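PDB 3DZ1: dihydrodipicolinate synthase from Rhodopseudomonas palustris, which probably catalyses the formation of 4-hydroxy-tetrahydrodipicolinate, a step of lysine biosynthesis. Local coordinates for residues A[157-162]-A[192-197]; A[171-176]-A[198-203]; A[178-183]-A[209-214]. All coordinates share one frame; numbering follows the deposited sequence.

Overall arrangement
The three contacts join consecutive parts of one TIM barrel, around strands 165-170, 195-198 and 215-218. Interaction 1 lies where strand 195-198 is entered. Interaction 2 lies in the loops that follow strands 165-170 and 195-198, the end where the active site of this fold is found. Interaction 3 packs helix 176-188 against the end of helix 205-211. The centres of interactions 1 and 3 are about 13 Å apart, those of 2 and 3 about 11 Å. R183 NH1 probably hydrogen-bonds to L194 O, linking interactions 3 and 1, and K178 forms a salt bridge with D172, linking 3 and 2. The side chain of M217, predicted to bind pyruvate, lies about 6 Å from G199 of interaction 2, the nearest of the three contacts.

Interaction 1: A[157-162]-A[192-197]; sequences QIVMDS and RPLSIL
This contact lies on the outer layer of the TIM barrel, where the end of helix 152-161 meets the loop that leads into strand 195-198. Its tight part is V159 against R192. CG1 of V159 sits over the centre of one face of the R192 guanidinium, 3.4 Å above the plane. The V159 torsion puts CG1 anti to the backbone N (chi1 174°). CG2 of V159 turns to the other neighbour and meets CD1 of L194 at 4.0 Å, so one valine serves both a charged group and a leucine.

R192 reaches the helix end with CG in the crowded position between its backbone N and carbonyl carbon (chi1 67°). From CG to NE the chain is extended. NH2 of R192 lies 3.1 Å from V159 O. NH1 hydrogen-bonds to C165 O at the start of strand 165-170. The positive group thus faces the carbonyl end of the helix, a setting likely to suit its charge.

The looser side is M160, an exposed selenomethionine. Its chain bends at chi2 and chi3 and runs past R192 in the opposite direction. SE comes to 3.6 Å from R192 CG, against the aliphatic part of the arginine. The R192 backbone N is buried here and has no hydrogen-bond partner in the model.

S162 follows the helix, and its OG also hydrogen-bonds with C165 N. V159 O takes two donors from this residue, S162 N and S162 OG. The hydroxyl is the closer, with S162 OG 2.7 Å from V159 O, in the carbonyl plane and on a lone pair.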
ATOM      1  N   GLN A 157      -7.756 -15.451 -18.612  1.00  9.96           N
ATOM      2  CA  GLN A 157      -9.188 -15.315 -18.381  1.00 10.97           C
ATOM      3  C   GLN A 157      -9.712 -13.979 -18.902  1.00  9.35           C
ATOM      4  O   GLN A 157     -10.753 -13.925 -19.559  1.00  9.84           O
ATOM      5  CB  GLN A 157      -9.489 -15.453 -16.887  1.00 12.98           C
ATOM      6  CG  GLN A 157     -10.943 -15.219 -16.511  1.00 20.30           C
ATOM      7  CD  GLN A 157     -11.287 -15.840 -15.170  1.00 24.20           C
ATOM      8  OE1 GLN A 157     -10.476 -15.829 -14.241  1.00 28.42           O
ATOM      9  NE2 GLN A 157     -12.496 -16.379 -15.059  1.00 26.65           N
ATOM     10  N   ILE A 158      -8.990 -12.902 -18.603  1.00  9.09           N
ATOM     11  CA  ILE A 158      -9.383 -11.568 -19.053  1.00  9.38           C
ATOM     12  C   ILE A 158      -9.514 -11.544 -20.570  1.00  8.32           C
ATOM     13  O   ILE A 158     -10.488 -11.018 -21.116  1.00  8.21           O
ATOM     14  CB  ILE A 158      -8.336 -10.507 -18.649  1.00  9.11           C
ATOM     15  CG1 ILE A 158      -8.296 -10.367 -17.130  1.00 10.51           C
ATOM     16  CG2 ILE A 158      -8.660  -9.170 -19.310  1.00  9.17           C
ATOM     17  CD1 ILE A 158      -7.160  -9.498 -16.627  1.00 10.95           C
ATOM     18  N   VAL A 159      -8.524 -12.112 -21.247  1.00  9.56           N
ATOM     19  CA  VAL A 159      -8.520 -12.145 -22.705  1.00  8.79           C
ATOM     20  C   VAL A 159      -9.650 -13.003 -23.269  1.00  9.16           C
ATOM     21  O   VAL A 159     -10.406 -12.557 -24.138  1.00  9.75           O
ATOM     22  CB  VAL A 159      -7.177 -12.682 -23.239  1.00  7.70           C
ATOM     23  CG1 VAL A 159      -7.251 -12.857 -24.749  1.00  8.78           C
ATOM     24  CG2 VAL A 159      -6.047 -11.718 -22.879  1.00  9.27           C
HETATM   25  N   MSE A 160      -9.770 -14.230 -22.774  1.00 10.55           N
HETATM   26  CA  MSE A 160     -10.808 -15.131 -23.262  1.00 13.50           C
HETATM   27  C   MSE A 160     -12.228 -14.697 -22.885  1.00 14.45           C
HETATM   28  O   MSE A 160     -13.195 -15.086 -23.543  1.00 13.97           O
HETATM   29  CB  MSE A 160     -10.534 -16.556 -22.775  1.00 15.86           C
HETATM   30  CG  MSE A 160      -9.214 -17.133 -23.283  1.00 16.46           C
HETATM   31 SE   MSE A 160      -9.024 -17.113 -25.222  1.00 22.33          SE
HETATM   32  CE  MSE A 160      -9.871 -18.816 -25.613  1.00 20.03           C
ATOM     33  N   ASP A 161     -12.353 -13.897 -21.829  1.00 14.14           N
ATOM     34  CA  ASP A 161     -13.659 -13.392 -21.400  1.00 15.46           C
ATOM     35  C   ASP A 161     -14.082 -12.243 -22.320  1.00 15.16           C
ATOM     36  O   ASP A 161     -15.264 -11.917 -22.425  1.00 14.46           O
ATOM     37  CB  ASP A 161     -13.598 -12.844 -19.970  1.00 18.36           C
ATOM     38  CG  ASP A 161     -13.810 -13.908 -18.906  1.00 20.20           C
ATOM     39  OD1 ASP A 161     -14.021 -15.089 -19.248  1.00 22.33           O
ATOM     40  OD2 ASP A 161     -13.767 -13.542 -17.713  1.00 24.94           O
ATOM     41  N   SER A 162     -13.103 -11.634 -22.980  1.00 14.21           N
ATOM     42  CA  SER A 162     -13.360 -10.498 -23.858  1.00 12.80           C
ATOM     43  C   SER A 162     -13.558 -10.843 -25.327  1.00 13.18           C
ATOM     44  O   SER A 162     -13.059 -11.848 -25.836  1.00 12.72           O
ATOM     45  CB  SER A 162     -12.215  -9.494 -23.762  1.00 14.46           C
ATOM     46  OG  SER A 162     -11.101  -9.964 -24.503  1.00 10.14           O
ATOM     47  N   ARG A 192      -6.083 -17.849 -27.096  1.00 11.63           N
ATOM     48  CA  ARG A 192      -6.132 -17.484 -28.507  1.00 12.64           C
ATOM     49  C   ARG A 192      -5.012 -16.511 -28.870  1.00 11.83           C
ATOM     50  O   ARG A 192      -4.240 -16.103 -28.010  1.00 11.51           O
ATOM     51  CB  ARG A 192      -7.485 -16.841 -28.833  1.00 13.49           C
ATOM     52  CG  ARG A 192      -7.725 -15.486 -28.176  1.00 13.94           C
ATOM     53  CD  ARG A 192      -9.033 -14.909 -28.695  1.00 18.96           C
ATOM     54  NE  ARG A 192      -9.593 -13.833 -27.881  1.00 20.72           N
ATOM     55  CZ  ARG A 192      -9.061 -12.627 -27.729  1.00 23.87           C
ATOM     56  NH1 ARG A 192      -7.916 -12.307 -28.332  1.00 26.67           N
ATOM     57  NH2 ARG A 192      -9.706 -11.721 -27.000  1.00 22.63           N
ATOM     58  N   PRO A 193      -4.911 -16.131 -30.157  1.00 12.20           N
ATOM     59  CA  PRO A 193      -3.870 -15.195 -30.590  1.00 11.10           C
ATOM     60  C   PRO A 193      -3.863 -13.943 -29.720  1.00 10.39           C
ATOM     61  O   PRO A 193      -4.921 -13.396 -29.396  1.00 10.50           O
ATOM     62  CB  PRO A 193      -4.260 -14.901 -32.033  1.00 11.29           C
ATOM     63  CG  PRO A 193      -4.800 -16.223 -32.485  1.00 11.10           C
ATOM     64  CD  PRO A 193      -5.677 -16.624 -31.318  1.00 12.69           C
ATOM     65  N   LEU A 194      -2.670 -13.493 -29.348  1.00  9.24           N
ATOM     66  CA  LEU A 194      -2.519 -12.318 -28.497  1.00  7.74           C
ATOM     67  C   LEU A 194      -1.166 -11.672 -28.726  1.00  8.26           C
ATOM     68  O   LEU A 194      -0.133 -12.330 -28.630  1.00  8.05           O
ATOM     69  CB  LEU A 194      -2.637 -12.717 -27.021  1.00  8.82           C
ATOM     70  CG  LEU A 194      -2.476 -11.607 -25.972  1.00  9.54           C
ATOM     71  CD1 LEU A 194      -3.689 -10.701 -26.000  1.00 10.12           C
ATOM     72  CD2 LEU A 194      -2.320 -12.223 -24.589  1.00 11.58           C
ATOM     73  N   SER A 195      -1.170 -10.378 -29.024  1.00  7.19           N
ATOM     74  CA  SER A 195       0.075  -9.661 -29.240  1.00  7.04           C
ATOM     75  C   SER A 195       0.659  -9.316 -27.880  1.00  7.42           C
ATOM     76  O   SER A 195      -0.069  -8.961 -26.945  1.00  6.03           O
ATOM     77  CB  SER A 195      -0.171  -8.374 -30.039  1.00  8.13           C
ATOM     78  OG  SER A 195       1.024  -7.610 -30.175  1.00  8.75           O
ATOM     79  N   ILE A 196       1.972  -9.456 -27.758  1.00  6.48           N
ATOM     80  CA  ILE A 196       2.637  -9.119 -26.513  1.00  7.01           C
ATOM     81  C   ILE A 196       3.753  -8.124 -26.804  1.00  8.30           C
ATOM     82  O   ILE A 196       4.763  -8.468 -27.415  1.00  8.39           O
ATOM     83  CB  ILE A 196       3.231 -10.368 -25.814  1.00  5.60           C
ATOM     84  CG1 ILE A 196       2.108 -11.339 -25.424  1.00  6.50           C
ATOM     85  CG2 ILE A 196       4.004  -9.938 -24.564  1.00  6.29           C
ATOM     86  CD1 ILE A 196       2.593 -12.600 -24.681  1.00  8.77           C
ATOM     87  N   LEU A 197       3.544  -6.876 -26.397  1.00  7.01           N
ATOM     88  CA  LEU A 197       4.548  -5.835 -26.581  1.00  6.16           C
ATOM     89  C   LEU A 197       5.020  -5.504 -25.178  1.00  7.70           C
ATOM     90  O   LEU A 197       4.210  -5.349 -24.260  1.00  7.78           O
ATOM     91  CB  LEU A 197       3.953  -4.601 -27.257  1.00  6.38           C
ATOM     92  CG  LEU A 197       3.426  -4.797 -28.681  1.00  5.56           C
ATOM     93  CD1 LEU A 197       3.164  -3.435 -29.292  1.00  6.92           C
ATOM     94  CD2 LEU A 197       4.445  -5.567 -29.529  1.00  8.45           C
TER

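Interaction 2: A[171-176]-A[198-203]; sequences EDWPGL and CGNGGL
The E171 carboxylate is gripped by three partners. OE1 is held by K169 NZ in a salt bridge and by Q140 NE2 in a hydrogen bond. OE2 takes one hydrogen bond across this contact, from the backbone N of N200. The bond is short and almost straight, N200 N to E171 OE2 2.7 Å with an N-H...O angle of 174°. It uses the anti lone pair, away from OE1. The buried carboxylate is therefore fixed at both oxygens, and the nearby lysine would tend to keep it ionised.

E171 CG lies anti to the carbonyl carbon and the chain is extended beyond it, so the acid runs alongside the turn at G199. OE2 comes to 3.5 Å from G199 CA. G199 has no side chain, which lets the carboxylate approach its CA.

The N200 amide crosses W173, with the amide and ring planes 53° apart. N200 ND2 is 3.5 Å from W173 CB. ND2 also donates to a water at 2.9 Å, and that water donates to D172 O. L203 CD2 reaches W173 NE1 at 4.0 Å.

W173 and P174, joined by a cis peptide, also pack on Q257 of the second subunit. The contact joins two loops on the catalytic side of the barrel, one running from strand 165-170 into helix 176-188, the other from strand 195-198 into helix 205-211.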
ATOM      1  N   GLU A 171       4.577  -5.486 -18.774  1.00  7.68           N
ATOM      2  CA  GLU A 171       5.500  -4.679 -17.987  1.00  8.05           C
ATOM      3  C   GLU A 171       5.798  -5.293 -16.615  1.00  8.32           C
ATOM      4  O   GLU A 171       6.347  -4.625 -15.734  1.00  6.50           O
ATOM      5  CB  GLU A 171       4.939  -3.258 -17.820  1.00  8.51           C
ATOM      6  CG  GLU A 171       4.676  -2.563 -19.149  1.00 10.18           C
ATOM      7  CD  GLU A 171       4.538  -1.058 -19.010  1.00  9.34           C
ATOM      8  OE1 GLU A 171       3.403  -0.561 -18.839  1.00  9.98           O
ATOM      9  OE2 GLU A 171       5.583  -0.377 -19.064  1.00  7.31           O
ATOM     10  N   ASP A 172       5.440  -6.561 -16.431  1.00  8.17           N
ATOM     11  CA  ASP A 172       5.697  -7.220 -15.154  1.00  9.04           C
ATOM     12  C   ASP A 172       7.206  -7.299 -14.935  1.00 10.03           C
ATOM     13  O   ASP A 172       7.983  -7.409 -15.892  1.00  9.80           O
ATOM     14  CB  ASP A 172       5.091  -8.624 -15.118  1.00  9.55           C
ATOM     15  CG  ASP A 172       4.909  -9.135 -13.702  1.00 11.55           C
ATOM     16  OD1 ASP A 172       5.309  -8.417 -12.760  1.00 10.25           O
ATOM     17  OD2 ASP A 172       4.368 -10.246 -13.526  1.00 14.18           O
ATOM     18  N   TRP A 173       7.613  -7.261 -13.673  1.00  8.45           N
ATOM     19  CA  TRP A 173       9.026  -7.270 -13.321  1.00 11.33           C
ATOM     20  C   TRP A 173       9.207  -7.910 -11.945  1.00 11.14           C
ATOM     21  O   TRP A 173       8.865  -7.306 -10.924  1.00 10.68           O
ATOM     22  CB  TRP A 173       9.523  -5.816 -13.309  1.00 14.01           C
ATOM     23  CG  TRP A 173      10.922  -5.604 -12.815  1.00 18.94           C
ATOM     24  CD1 TRP A 173      12.081  -5.901 -13.467  1.00 18.85           C
ATOM     25  CD2 TRP A 173      11.303  -5.020 -11.563  1.00 22.59           C
ATOM     26  NE1 TRP A 173      13.163  -5.535 -12.701  1.00 19.60           N
ATOM     27  CE2 TRP A 173      12.713  -4.991 -11.527  1.00 23.98           C
ATOM     28  CE3 TRP A 173      10.588  -4.517 -10.466  1.00 26.41           C
ATOM     29  CZ2 TRP A 173      13.425  -4.479 -10.435  1.00 26.39           C
ATOM     30  CZ3 TRP A 173      11.296  -4.008  -9.377  1.00 27.46           C
ATOM     31  CH2 TRP A 173      12.700  -3.994  -9.373  1.00 28.40           C
ATOM     32  N   PRO A 174       9.746  -9.141 -11.895  1.00 10.84           N
ATOM     33  CA  PRO A 174      10.201  -9.986 -13.013  1.00 11.51           C
ATOM     34  C   PRO A 174       9.043 -10.503 -13.866  1.00 10.31           C
ATOM     35  O   PRO A 174       8.017 -10.922 -13.333  1.00 10.33           O
ATOM     36  CB  PRO A 174      10.932 -11.138 -12.311  1.00 12.81           C
ATOM     37  CG  PRO A 174      11.293 -10.566 -10.958  1.00 17.53           C
ATOM     38  CD  PRO A 174      10.064  -9.778 -10.608  1.00 10.80           C
ATOM     39  N   GLY A 175       9.217 -10.498 -15.182  1.00  8.11           N
ATOM     40  CA  GLY A 175       8.153 -10.969 -16.049  1.00  8.27           C
ATOM     41  C   GLY A 175       8.566 -11.881 -17.189  1.00  8.16           C
ATOM     42  O   GLY A 175       7.742 -12.217 -18.034  1.00  9.10           O
ATOM     43  N   LEU A 176       9.826 -12.300 -17.230  1.00  8.26           N
ATOM     44  CA  LEU A 176      10.252 -13.167 -18.323  1.00  8.64           C
ATOM     45  C   LEU A 176       9.478 -14.488 -18.360  1.00  8.16           C
ATOM     46  O   LEU A 176       9.043 -14.924 -19.429  1.00  7.38           O
ATOM     47  CB  LEU A 176      11.759 -13.437 -18.243  1.00  7.54           C
ATOM     48  CG  LEU A 176      12.657 -12.218 -18.500  1.00  8.88           C
ATOM     49  CD1 LEU A 176      14.123 -12.625 -18.417  1.00  7.38           C
ATOM     50  CD2 LEU A 176      12.346 -11.626 -19.878  1.00  8.53           C
ATOM     51  N   CYS A 198       6.329  -5.391 -25.014  1.00  7.31           N
ATOM     52  CA  CYS A 198       6.898  -5.152 -23.701  1.00  8.70           C
ATOM     53  C   CYS A 198       7.240  -3.726 -23.336  1.00  8.75           C
ATOM     54  O   CYS A 198       7.593  -2.905 -24.189  1.00  8.96           O
ATOM     55  CB  CYS A 198       8.121  -6.047 -23.529  1.00  8.67           C
ATOM     56  SG  CYS A 198       7.697  -7.788 -23.774  1.00 12.20           S
ATOM     57  N   GLY A 199       7.136  -3.452 -22.038  1.00  8.70           N
ATOM     58  CA  GLY A 199       7.422  -2.130 -21.525  1.00  9.03           C
ATOM     59  C   GLY A 199       8.424  -2.118 -20.386  1.00  8.39           C
ATOM     60  O   GLY A 199       9.523  -2.661 -20.502  1.00  8.02           O
ATOM     61  N   ASN A 200       8.027  -1.508 -19.274  1.00  8.32           N
ATOM     62  CA  ASN A 200       8.894  -1.364 -18.108  1.00  7.53           C
ATOM     63  C   ASN A 200      10.216  -0.734 -18.533  1.00  9.74           C
ATOM     64  O   ASN A 200      11.292  -1.217 -18.179  1.00  9.03           O
ATOM     65  CB  ASN A 200       9.149  -2.712 -17.419  1.00  9.35           C
ATOM     66  CG  ASN A 200       9.867  -2.550 -16.084  1.00  9.20           C
ATOM     67  OD1 ASN A 200       9.676  -1.554 -15.394  1.00  9.96           O
ATOM     68  ND2 ASN A 200      10.679  -3.531 -15.711  1.00  9.27           N
ATOM     69  N   GLY A 201      10.111   0.347 -19.306  1.00  9.32           N
ATOM     70  CA  GLY A 201      11.277   1.074 -19.775  1.00  9.57           C
ATOM     71  C   GLY A 201      12.218   0.329 -20.703  1.00 10.57           C
ATOM     72  O   GLY A 201      13.284   0.843 -21.035  1.00 11.12           O
ATOM     73  N   GLY A 202      11.832  -0.875 -21.116  1.00  9.93           N
ATOM     74  CA  GLY A 202      12.671  -1.668 -21.997  1.00 10.03           C
ATOM     75  C   GLY A 202      13.828  -2.313 -21.255  1.00 10.18           C
ATOM     76  O   GLY A 202      14.781  -2.795 -21.868  1.00  9.59           O
ATOM     77  N   LEU A 203      13.740  -2.333 -19.929  1.00  9.66           N
ATOM     78  CA  LEU A 203      14.795  -2.887 -19.092  1.00  9.47           C
ATOM     79  C   LEU A 203      15.151  -4.337 -19.416  1.00  8.99           C
ATOM     80  O   LEU A 203      16.299  -4.740 -19.254  1.00  9.38           O
ATOM     81  CB  LEU A 203      14.400  -2.755 -17.616  1.00 11.47           C
ATOM     82  CG  LEU A 203      15.505  -2.828 -16.559  1.00 13.92           C
ATOM     83  CD1 LEU A 203      16.442  -1.641 -16.710  1.00 11.38           C
ATOM     84  CD2 LEU A 203      14.873  -2.823 -15.170  1.00 13.11           C
TER
HETATM   85  O   HOH W   1      10.642  -6.230 -16.850  1.00 13.76           O

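Interaction 3: A[178-183]-A[209-214]; sequences KITTLR and MERGAD
Two neighbouring helices of the TIM barrel meet here, 176-188 and the last turn of 205-211, which ends in a Schellman motif at G212.

R183 makes the polar grip on the segment after the helix. Its NE and NH2 hold G212 O side-on in two hydrogen bonds, at 3.0 Å from NE and 2.9 Å from NH2. The two donors use the oxygen differently. NH2 lies in the carbonyl plane, while NE stands above it. NH2 also forms a salt bridge with D214 OD2, 2.9 Å away, but the hydrogen bond in it is weak and the guanidinium and carboxylate planes are 67° apart. R183 NH1 turns to Q186 and L194 O, and D214 OD2 also accepts from I196 N, so the ion pair ties the helix to strand 195-198.

The apolar part is I179. Its CG2, anti to the backbone N, packs on R211 CB at 3.8 Å. Its CD1 lies more loosely, 4.4 Å from A213 CB. G212 has no side chain, which leaves room for R183 CG beside it.

The other polar part joins R211 to T180. R211 bends at chi2 and lays its guanidinium edge-on to the hydroxyl. Its NE makes a salt bridge with E294 of the second subunit, and its NH2 one with E177. R211 NH1 donates to T180 OG1 at 2.9 Å, only 4° out of the guanidinium plane. A water lies 2.6 Å from T180 OG1 and donates to R211 O.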
ATOM      1  N   LYS A 178       6.518 -15.078 -17.303  1.00  7.75           N
ATOM      2  CA  LYS A 178       5.124 -14.838 -17.658  1.00  8.04           C
ATOM      3  C   LYS A 178       4.938 -14.941 -19.171  1.00  8.21           C
ATOM      4  O   LYS A 178       3.944 -15.481 -19.648  1.00  8.91           O
ATOM      5  CB  LYS A 178       4.674 -13.457 -17.159  1.00  7.74           C
ATOM      6  CG  LYS A 178       3.312 -13.014 -17.678  1.00  7.54           C
ATOM      7  CD  LYS A 178       2.839 -11.735 -16.993  1.00  9.47           C
ATOM      8  CE  LYS A 178       2.325 -12.013 -15.586  1.00  8.35           C
ATOM      9  NZ  LYS A 178       1.930 -10.765 -14.872  1.00  7.75           N
ATOM     10  N   ILE A 179       5.895 -14.422 -19.930  1.00  6.92           N
ATOM     11  CA  ILE A 179       5.794 -14.485 -21.378  1.00  7.46           C
ATOM     12  C   ILE A 179       5.800 -15.946 -21.805  1.00  8.32           C
ATOM     13  O   ILE A 179       4.940 -16.380 -22.566  1.00  6.66           O
ATOM     14  CB  ILE A 179       6.960 -13.743 -22.055  1.00  6.35           C
ATOM     15  CG1 ILE A 179       6.921 -12.264 -21.659  1.00  7.23           C
ATOM     16  CG2 ILE A 179       6.865 -13.892 -23.574  1.00  7.15           C
ATOM     17  CD1 ILE A 179       8.040 -11.439 -22.261  1.00 10.03           C
ATOM     18  N   THR A 180       6.767 -16.704 -21.300  1.00  7.94           N
ATOM     19  CA  THR A 180       6.874 -18.121 -21.626  1.00  9.24           C
ATOM     20  C   THR A 180       5.586 -18.868 -21.287  1.00  9.64           C
ATOM     21  O   THR A 180       5.100 -19.665 -22.090  1.00  8.25           O
ATOM     22  CB  THR A 180       8.054 -18.765 -20.872  1.00 11.62           C
ATOM     23  OG1 THR A 180       9.278 -18.164 -21.320  1.00 12.76           O
ATOM     24  CG2 THR A 180       8.104 -20.268 -21.118  1.00 12.32           C
ATOM     25  N   THR A 181       5.034 -18.609 -20.102  1.00  8.13           N
ATOM     26  CA  THR A 181       3.804 -19.272 -19.668  1.00  7.91           C
ATOM     27  C   THR A 181       2.636 -18.957 -20.607  1.00  8.49           C
ATOM     28  O   THR A 181       1.898 -19.861 -21.018  1.00  6.17           O
ATOM     29  CB  THR A 181       3.429 -18.858 -18.229  1.00  7.19           C
ATOM     30  OG1 THR A 181       4.458 -19.285 -17.331  1.00  6.26           O
ATOM     31  CG2 THR A 181       2.106 -19.493 -17.810  1.00  7.43           C
ATOM     32  N   LEU A 182       2.470 -17.681 -20.946  1.00  6.93           N
ATOM     33  CA  LEU A 182       1.401 -17.269 -21.853  1.00  8.03           C
ATOM     34  C   LEU A 182       1.557 -17.912 -23.234  1.00 10.28           C
ATOM     35  O   LEU A 182       0.576 -18.364 -23.831  1.00  8.43           O
ATOM     36  CB  LEU A 182       1.360 -15.738 -21.981  1.00  8.62           C
ATOM     37  CG  LEU A 182       0.907 -14.985 -20.722  1.00  9.35           C
ATOM     38  CD1 LEU A 182       1.076 -13.495 -20.918  1.00  9.27           C
ATOM     39  CD2 LEU A 182      -0.554 -15.323 -20.409  1.00  8.17           C
ATOM     40  N   ARG A 183       2.782 -17.962 -23.750  1.00  9.12           N
ATOM     41  CA  ARG A 183       2.989 -18.583 -25.054  1.00  9.60           C
ATOM     42  C   ARG A 183       2.642 -20.067 -24.956  1.00 10.63           C
ATOM     43  O   ARG A 183       2.172 -20.678 -25.924  1.00 11.84           O
ATOM     44  CB  ARG A 183       4.437 -18.403 -25.516  1.00  9.01           C
ATOM     45  CG  ARG A 183       4.783 -16.964 -25.903  1.00  9.77           C
ATOM     46  CD  ARG A 183       3.805 -16.409 -26.945  1.00  9.88           C
ATOM     47  NE  ARG A 183       4.190 -15.079 -27.416  1.00  8.37           N
ATOM     48  CZ  ARG A 183       3.351 -14.201 -27.964  1.00  9.70           C
ATOM     49  NH1 ARG A 183       2.070 -14.506 -28.111  1.00 10.05           N
ATOM     50  NH2 ARG A 183       3.790 -13.011 -28.355  1.00 10.16           N
HETATM   51  N   MSE A 209      12.348 -10.524 -25.988  1.00  8.90           N
HETATM   52  CA  MSE A 209      12.202 -10.914 -27.384  1.00 10.31           C
HETATM   53  C   MSE A 209      12.509 -12.404 -27.514  1.00  9.22           C
HETATM   54  O   MSE A 209      11.829 -13.123 -28.250  1.00 10.89           O
HETATM   55  CB  MSE A 209      13.144 -10.108 -28.283  1.00 10.39           C
HETATM   56  CG  MSE A 209      12.782  -8.630 -28.419  1.00 11.42           C
HETATM   57 SE   MSE A 209      10.915  -8.286 -28.875  1.00 19.82          SE
HETATM   58  CE  MSE A 209      10.827  -9.249 -30.561  1.00 11.18           C
ATOM     59  N   GLU A 210      13.525 -12.869 -26.790  1.00  8.13           N
ATOM     60  CA  GLU A 210      13.894 -14.281 -26.841  1.00  9.48           C
ATOM     61  C   GLU A 210      12.779 -15.170 -26.284  1.00  9.82           C
ATOM     62  O   GLU A 210      12.564 -16.291 -26.761  1.00 10.50           O
ATOM     63  CB  GLU A 210      15.197 -14.516 -26.066  1.00  9.25           C
ATOM     64  CG  GLU A 210      16.375 -13.707 -26.605  1.00 11.29           C
ATOM     65  CD  GLU A 210      17.699 -14.062 -25.952  1.00  9.50           C
ATOM     66  OE1 GLU A 210      17.705 -14.875 -25.003  1.00  9.57           O
ATOM     67  OE2 GLU A 210      18.736 -13.519 -26.389  1.00 10.87           O
ATOM     68  N   ARG A 211      12.068 -14.673 -25.277  1.00  9.12           N
ATOM     69  CA  ARG A 211      10.978 -15.437 -24.678  1.00  9.51           C
ATOM     70  C   ARG A 211       9.783 -15.570 -25.615  1.00  8.57           C
ATOM     71  O   ARG A 211       8.945 -16.456 -25.438  1.00 10.18           O
ATOM     72  CB  ARG A 211      10.514 -14.785 -23.377  1.00 10.51           C
ATOM     73  CG  ARG A 211      11.550 -14.807 -22.270  1.00 10.15           C
ATOM     74  CD  ARG A 211      11.962 -16.225 -21.937  1.00 10.50           C
ATOM     75  NE  ARG A 211      12.873 -16.262 -20.796  1.00  9.89           N
ATOM     76  CZ  ARG A 211      12.617 -16.903 -19.661  1.00  9.58           C
ATOM     77  NH1 ARG A 211      11.476 -17.563 -19.513  1.00  7.66           N
ATOM     78  NH2 ARG A 211      13.503 -16.883 -18.677  1.00  8.67           N
ATOM     79  N   GLY A 212       9.688 -14.684 -26.598  1.00  9.47           N
ATOM     80  CA  GLY A 212       8.580 -14.770 -27.529  1.00  9.21           C
ATOM     81  C   GLY A 212       7.707 -13.539 -27.663  1.00  9.01           C
ATOM     82  O   GLY A 212       6.636 -13.608 -28.270  1.00  9.96           O
ATOM     83  N   ALA A 213       8.139 -12.415 -27.100  1.00  7.16           N
ATOM     84  CA  ALA A 213       7.355 -11.188 -27.219  1.00  6.03           C
ATOM     85  C   ALA A 213       7.338 -10.810 -28.698  1.00  6.98           C
ATOM     86  O   ALA A 213       8.246 -11.177 -29.444  1.00  6.16           O
ATOM     87  CB  ALA A 213       7.987 -10.069 -26.396  1.00  5.64           C
ATOM     88  N   ASP A 214       6.310 -10.078 -29.119  1.00  7.86           N
ATOM     89  CA  ASP A 214       6.183  -9.665 -30.514  1.00  8.49           C
ATOM     90  C   ASP A 214       6.935  -8.380 -30.801  1.00  7.59           C
ATOM     91  O   ASP A 214       7.227  -8.060 -31.956  1.00  8.63           O
ATOM     92  CB  ASP A 214       4.709  -9.471 -30.881  1.00  8.76           C
ATOM     93  CG  ASP A 214       3.951 -10.768 -30.904  1.00  9.33           C
ATOM     94  OD1 ASP A 214       4.337 -11.662 -31.687  1.00 11.72           O
ATOM     95  OD2 ASP A 214       2.975 -10.900 -30.144  1.00  7.55           O
TER
HETATM   96  O   HOH W   2       9.338 -18.581 -23.887  1.00 18.76           O